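AlyGC (Glaciecola chathamensis, PDB 5GKD) probably cleaves alginate by beta-elimination, as a polysaccharide lyase of family 6 built from parallel beta-helices and carrying a bound calcium ion. Local coordinates at residues N274-G279 against M390-N395; F206-G211 against V430-A435. All coordinates share one frame; numbering follows the deposited sequence.

Contact 1. Residues N274-G279 against M390-N395; sequences NNYLEG and MQRHDN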
loop_
_atom_site.group_PDB
_atom_site.type_symbol
_atom_site.label_atom_id
_atom_site.label_comp_id
_atom_site.label_asym_id
_atom_site.label_seq_id
_atom_site.Cartn_x
_atom_site.Cartn_y
_atom_site.Cartn_z
ATOM N N ASN A 274 27.404 36.345 16.411
ATOM C CA ASN A 274 27.213 36.073 17.833
ATOM C C ASN A 274 26.448 34.769 18.091
ATOM O O ASN A 274 25.688 34.672 19.050
ATOM C CB ASN A 274 26.513 37.248 18.521
ATOM C CG ASN A 274 26.847 37.323 19.984
ATOM O OD1 ASN A 274 27.985 37.101 20.356
ATOM N ND2 ASN A 274 25.851 37.590 20.830
ATOM N N ASN A 275 26.647 33.752 17.262
ATOM C CA ASN A 275 26.060 32.440 17.488
ATOM C C ASN A 275 27.070 31.476 18.111
ATOM O O ASN A 275 28.257 31.486 17.779
ATOM C CB ASN A 275 25.534 31.841 16.179
ATOM C CG ASN A 275 24.507 32.722 15.512
ATOM O OD1 ASN A 275 23.351 32.805 15.952
ATOM N ND2 ASN A 275 24.916 33.389 14.445
ATOM N N TYR A 276 26.569 30.599 18.976
ATOM C CA TYR A 276 27.382 29.637 19.707
ATOM C C TYR A 276 27.032 28.224 19.263
ATOM O O TYR A 276 25.863 27.830 19.320
ATOM C CB TYR A 276 27.166 29.799 21.215
ATOM C CG TYR A 276 27.953 28.838 22.070
ATOM C CD1 TYR A 276 27.480 27.554 22.337
ATOM C CD2 TYR A 276 29.167 29.216 22.614
ATOM C CE1 TYR A 276 28.196 26.690 23.126
ATOM C CE2 TYR A 276 29.889 28.365 23.398
ATOM C CZ TYR A 276 29.405 27.106 23.653
ATOM O OH TYR A 276 30.130 26.278 24.447
ATOM N N LEU A 277 28.050 27.460 18.862
ATOM C CA LEU A 277 27.898 26.147 18.237
ATOM C C LEU A 277 28.857 25.161 18.900
ATOM O O LEU A 277 30.073 25.379 18.905
ATOM C CB LEU A 277 28.169 26.221 16.725
ATOM C CG LEU A 277 27.283 27.114 15.842
ATOM C CD1 LEU A 277 27.671 28.569 15.897
ATOM C CD2 LEU A 277 27.293 26.646 14.394
ATOM N N GLU A 278 28.317 24.077 19.450
ATOM C CA GLU A 278 29.104 23.131 20.223
ATOM C C GLU A 278 28.683 21.708 19.913
ATOM O O GLU A 278 27.496 21.393 19.896
ATOM C CB GLU A 278 28.962 23.371 21.739
ATOM C CG GLU A 278 29.776 22.412 22.580
ATOM C CD GLU A 278 29.639 22.664 24.074
ATOM O OE1 GLU A 278 29.074 23.706 24.467
ATOM O OE2 GLU A 278 30.097 21.813 24.862
ATOM N N GLY A 279 29.678 20.849 19.710
ATOM C CA GLY A 279 29.485 19.410 19.632
ATOM C C GLY A 279 28.646 18.972 18.458
ATOM O O GLY A 279 27.838 18.043 18.591
ATOM N N MET A 390 39.209 26.611 27.267
ATOM C CA MET A 390 37.831 27.053 27.406
ATOM C C MET A 390 37.307 26.676 28.782
ATOM O O MET A 390 37.645 25.622 29.319
ATOM C CB MET A 390 36.963 26.414 26.320
ATOM C CG MET A 390 37.447 26.709 24.919
ATOM S SD MET A 390 37.219 28.439 24.499
ATOM C CE MET A 390 35.565 28.407 23.860
ATOM N N GLN A 391 36.493 27.541 29.361
ATOM C CA GLN A 391 35.790 27.153 30.571
ATOM C C GLN A 391 34.356 27.638 30.504
ATOM O O GLN A 391 34.068 28.687 29.933
ATOM C CB GLN A 391 36.475 27.673 31.826
ATOM C CG GLN A 391 36.329 29.125 32.071
ATOM C CD GLN A 391 36.905 29.498 33.425
ATOM O OE1 GLN A 391 36.961 30.671 33.782
ATOM N NE2 GLN A 391 37.343 28.494 34.186
ATOM N N ARG A 392 33.460 26.854 31.090
ATOM C CA ARG A 392 32.033 27.099 30.934
ATOM C C ARG A 392 31.541 28.121 31.953
ATOM O O ARG A 392 31.669 27.906 33.156
ATOM C CB ARG A 392 31.265 25.792 31.076
ATOM C CG ARG A 392 29.925 25.823 30.372
ATOM C CD ARG A 392 29.276 24.472 30.377
ATOM N NE ARG A 392 29.993 23.473 29.586
ATOM C CZ ARG A 392 29.951 23.404 28.258
ATOM N NH1 ARG A 392 29.264 24.309 27.574
ATOM N NH2 ARG A 392 30.603 22.439 27.614
ATOM N N HIS A 393 30.972 29.223 31.470
ATOM C CA HIS A 393 30.377 30.230 32.328
ATOM C C HIS A 393 29.036 29.739 32.889
ATOM O O HIS A 393 28.531 28.670 32.532
ATOM C CB HIS A 393 30.176 31.530 31.558
ATOM C CG HIS A 393 31.430 32.318 31.349
ATOM N ND1 HIS A 393 31.416 33.661 31.052
ATOM C CD2 HIS A 393 32.733 31.956 31.390
ATOM C CE1 HIS A 393 32.658 34.097 30.921
ATOM N NE2 HIS A 393 33.477 33.082 31.124
ATOM N N ASP A 394 28.441 30.559 33.768
ATOM C CA ASP A 394 27.149 30.222 34.364
ATOM C C ASP A 394 26.047 30.118 33.319
ATOM O O ASP A 394 25.082 29.381 33.514
ATOM C CB ASP A 394 26.747 31.266 35.415
ATOM C CG ASP A 394 27.562 31.163 36.701
ATOM O OD1 ASP A 394 28.122 30.079 36.984
ATOM O OD2 ASP A 394 27.640 32.179 37.431
ATOM N N ASN A 395 26.163 30.847 32.221
ATOM C CA ASN A 395 25.134 30.786 31.205
ATOM C C ASN A 395 25.176 29.491 30.406
ATOM O O ASN A 395 24.481 29.369 29.401
ATOM C CB ASN A 395 25.252 31.995 30.278
ATOM C CG ASN A 395 26.527 31.979 29.443
ATOM O OD1 ASN A 395 27.349 31.081 29.559
ATOM N ND2 ASN A 395 26.679 32.970 28.588
#
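E278 and R392 reach each other from opposite directions, both with CG trans to the backbone nitrogen (chi1 -155° in R392); the glutamate then runs on fully extended, while the arginine bends at chi3 and turns the NH1/NH2 edge of its guanidinium to the carboxylate. The contact joins a coil strand of the parallel beta-helix, 271-278, to the short antiparallel hairpin of strands 390-392 and 398-400 that packs on its flank. Between E278 and R392 the salt bridge is bidentate and end-on, one nitrogen to each oxygen. NH2 of R392 gives the shorter bond, 2.9 Å to OE2 of E278, and NH1 of R392 lies 3.2 Å from OE1 of E278. Both bonds are fairly straight, and the two flat groups are nearly coplanar, with 8° between their planes, so the pairing fixes the rotation of each. OE1 uses its syn lone pair for NH1; OE2 is met on its syn side.

Y276, two residues back on the same side of the strand, steadies the carboxylate from another direction. Its OH donates to E278 OE1 over 2.8 Å and approaches from above the carboxylate plane. OE1 therefore accepts from two donors, which should favour the charged form of E278. The tyrosine ring stands steeply to the guanidinium, their planes 77° apart. Beyond these segments, Y276 OH is also bonded to the backbone N of L398, and R392 NH1 to the carbonyl oxygen of G396, so the turn and second strand of the hairpin share the network. L398 touches the side chains of both E278 and R392. Y276 OH passes R392 NH1 at 3.8 Å, in an oblique approach to the guanidinium.

Contact 2. Residues F206-G211 against V430-A435; sequences FDRCNG and VEPDVA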
loop_
_atom_site.group_PDB
_atom_site.type_symbol
_atom_site.label_atom_id
_atom_site.label_comp_id
_atom_site.label_asym_id
_atom_site.label_seq_id
_atom_site.Cartn_x
_atom_site.Cartn_y
_atom_site.Cartn_z
ATOM N N PHE A 206 14.301 24.323 20.415
ATOM C CA PHE A 206 14.150 23.222 19.475
ATOM C C PHE A 206 14.847 21.992 20.065
ATOM O O PHE A 206 16.082 21.918 20.103
ATOM C CB PHE A 206 14.736 23.578 18.116
ATOM C CG PHE A 206 14.073 24.745 17.438
ATOM C CD1 PHE A 206 14.390 26.037 17.790
ATOM C CD2 PHE A 206 13.143 24.542 16.426
ATOM C CE1 PHE A 206 13.789 27.129 17.151
ATOM C CE2 PHE A 206 12.548 25.634 15.785
ATOM C CZ PHE A 206 12.868 26.919 16.152
ATOM N N ASP A 207 14.054 21.045 20.518
ATOM C CA ASP A 207 14.497 19.874 21.278
ATOM C C ASP A 207 14.358 18.652 20.371
ATOM O O ASP A 207 13.244 18.179 20.134
ATOM C CB ASP A 207 13.655 19.743 22.546
ATOM C CG ASP A 207 14.057 18.554 23.425
ATOM O OD1 ASP A 207 15.231 18.113 23.393
ATOM O OD2 ASP A 207 13.191 18.085 24.178
ATOM N N ARG A 208 15.492 18.156 19.864
ATOM C CA ARG A 208 15.549 16.976 19.007
ATOM C C ARG A 208 14.604 17.079 17.812
ATOM O O ARG A 208 13.867 16.146 17.485
ATOM C CB ARG A 208 15.261 15.714 19.799
ATOM C CG ARG A 208 16.319 15.371 20.820
ATOM C CD ARG A 208 15.761 15.610 22.174
ATOM N NE ARG A 208 15.526 14.400 22.900
ATOM C CZ ARG A 208 14.714 14.302 23.943
ATOM N NH1 ARG A 208 14.023 15.350 24.381
ATOM N NH2 ARG A 208 14.596 13.133 24.539
ATOM N N CYS A 209 14.607 18.243 17.163
ATOM C CA CYS A 209 13.842 18.405 15.931
ATOM C C CYS A 209 14.648 17.744 14.826
ATOM O O CYS A 209 15.628 18.304 14.335
ATOM C CB CYS A 209 13.556 19.881 15.664
ATOM S SG CYS A 209 12.492 20.599 16.964
ATOM N N ASN A 210 14.239 16.529 14.451
ATOM C CA ASN A 210 15.028 15.637 13.609
ATOM C C ASN A 210 14.332 15.311 12.285
ATOM O O ASN A 210 14.652 14.301 11.651
ATOM C CB ASN A 210 15.334 14.344 14.368
ATOM C CG ASN A 210 16.161 14.574 15.616
ATOM O OD1 ASN A 210 16.570 15.702 15.911
ATOM N ND2 ASN A 210 16.430 13.492 16.361
ATOM N N GLY A 211 13.379 16.146 11.855
ATOM C CA GLY A 211 12.591 15.819 10.675
ATOM C C GLY A 211 13.425 15.632 9.422
ATOM O O GLY A 211 13.150 14.733 8.614
ATOM N N VAL A 430 8.322 15.339 27.677
ATOM C CA VAL A 430 8.377 13.914 27.960
ATOM C C VAL A 430 9.299 13.232 26.950
ATOM O O VAL A 430 9.704 13.823 25.949
ATOM C CB VAL A 430 6.949 13.313 27.966
ATOM C CG1 VAL A 430 6.432 12.979 26.559
ATOM C CG2 VAL A 430 6.854 12.155 28.938
ATOM N N GLU A 431 9.666 12.004 27.239
ATOM C CA GLU A 431 10.533 11.309 26.298
ATOM C C GLU A 431 9.699 10.666 25.191
ATOM O O GLU A 431 8.680 10.043 25.478
ATOM C CB GLU A 431 11.355 10.240 27.014
ATOM C CG GLU A 431 12.462 10.818 27.845
ATOM C CD GLU A 431 13.391 11.673 27.003
ATOM O OE1 GLU A 431 14.140 11.086 26.195
ATOM O OE2 GLU A 431 13.338 12.925 27.114
ATOM N N PRO A 432 10.121 10.794 23.926
ATOM C CA PRO A 432 9.294 10.309 22.806
ATOM C C PRO A 432 9.318 8.807 22.574
ATOM O O PRO A 432 8.343 8.263 22.042
ATOM C CB PRO A 432 9.884 11.043 21.596
ATOM C CG PRO A 432 11.295 11.364 21.989
ATOM C CD PRO A 432 11.274 11.591 23.473
ATOM N N ASP A 433 10.395 8.123 22.939
ATOM C CA ASP A 433 10.549 6.710 22.616
ATOM C C ASP A 433 10.509 5.841 23.869
ATOM O O ASP A 433 10.929 6.263 24.947
ATOM C CB ASP A 433 11.865 6.459 21.871
ATOM C CG ASP A 433 11.902 7.120 20.501
ATOM O OD1 ASP A 433 10.831 7.293 19.888
ATOM O OD2 ASP A 433 13.013 7.447 20.027
ATOM N N VAL A 434 10.000 4.617 23.712
ATOM C CA VAL A 434 10.107 3.583 24.739
ATOM C C VAL A 434 11.390 2.792 24.506
ATOM O O VAL A 434 11.661 2.332 23.389
ATOM C CB VAL A 434 8.889 2.647 24.727
ATOM C CG1 VAL A 434 9.064 1.544 25.793
ATOM C CG2 VAL A 434 7.611 3.414 24.977
ATOM N N ALA A 435 12.184 2.629 25.558
ATOM C CA ALA A 435 13.441 1.917 25.435
ATOM C C ALA A 435 13.209 0.417 25.502
ATOM O O ALA A 435 12.328 -0.059 26.220
ATOM C CB ALA A 435 14.404 2.338 26.542
#
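NH2 of R208 is held by both oxygens of the E431 carboxylate, lying 2.7 Å from OE1 and 2.9 Å from OE2 of that residue. The hydrogen bond goes to OE2, with an N-H...O angle of 162°, on the syn side of the oxygen and close to the guanidinium plane; OE1 adds the closer ion pair. One nitrogen thus faces the whole carboxylate, and the two flat groups are turned 18° against each other. The side chains themselves cross at about a right angle. E431 gets there by bending at chi2 (-57°), which turns its carboxylate toward the arginine.

The other terminal nitrogen of R208 serves its sequence neighbour. NH1 of R208 donates to both oxygens of D207, 2.9 Å to OD2 and 3.2 Å to OD1, meeting each on its syn side but well out of the carboxylate plane. The guanidinium, carried on a chain kinked at chi2 and chi3, is therefore shared between two acids. Their nearest oxygens, D207 OD2 and E431 OE2, remain 5.9 Å apart, and the positive charge between them probably offsets their repulsion. D207 OD2 is further held by the hydroxyl of Y170. Beside the salt bridge, P432 CD approaches R208 NH2 to 3.8 Å, and P173 touches both D207 and R208.

Taken together, D207, R208 and E431 make a salt-bridge network, running from the buried D207 to the exposed E431, that ties the turn after strand 200-207 of the first parallel beta-helix to the linker leading toward the second.

In the fold
Contacts 1 and 2 each fasten a later part of the chain onto coils of the same N-terminal beta-helix: 390-395 belongs to a hairpin beyond its last coils, 430-435 to the linker that continues toward the second helix. Contact 1 is nested within the loop closed by contact 2. Their centres lie 23 Å apart and their nearest atoms about 11 Å apart, so they do not touch. Strand 200-207 is followed directly by 214-219, whose E214 binds both the calcium ion and the carbonate; E212, another calcium ligand, comes just after segment 206-211. R264 of the carbonate pocket precedes strand 271-278 in sequence.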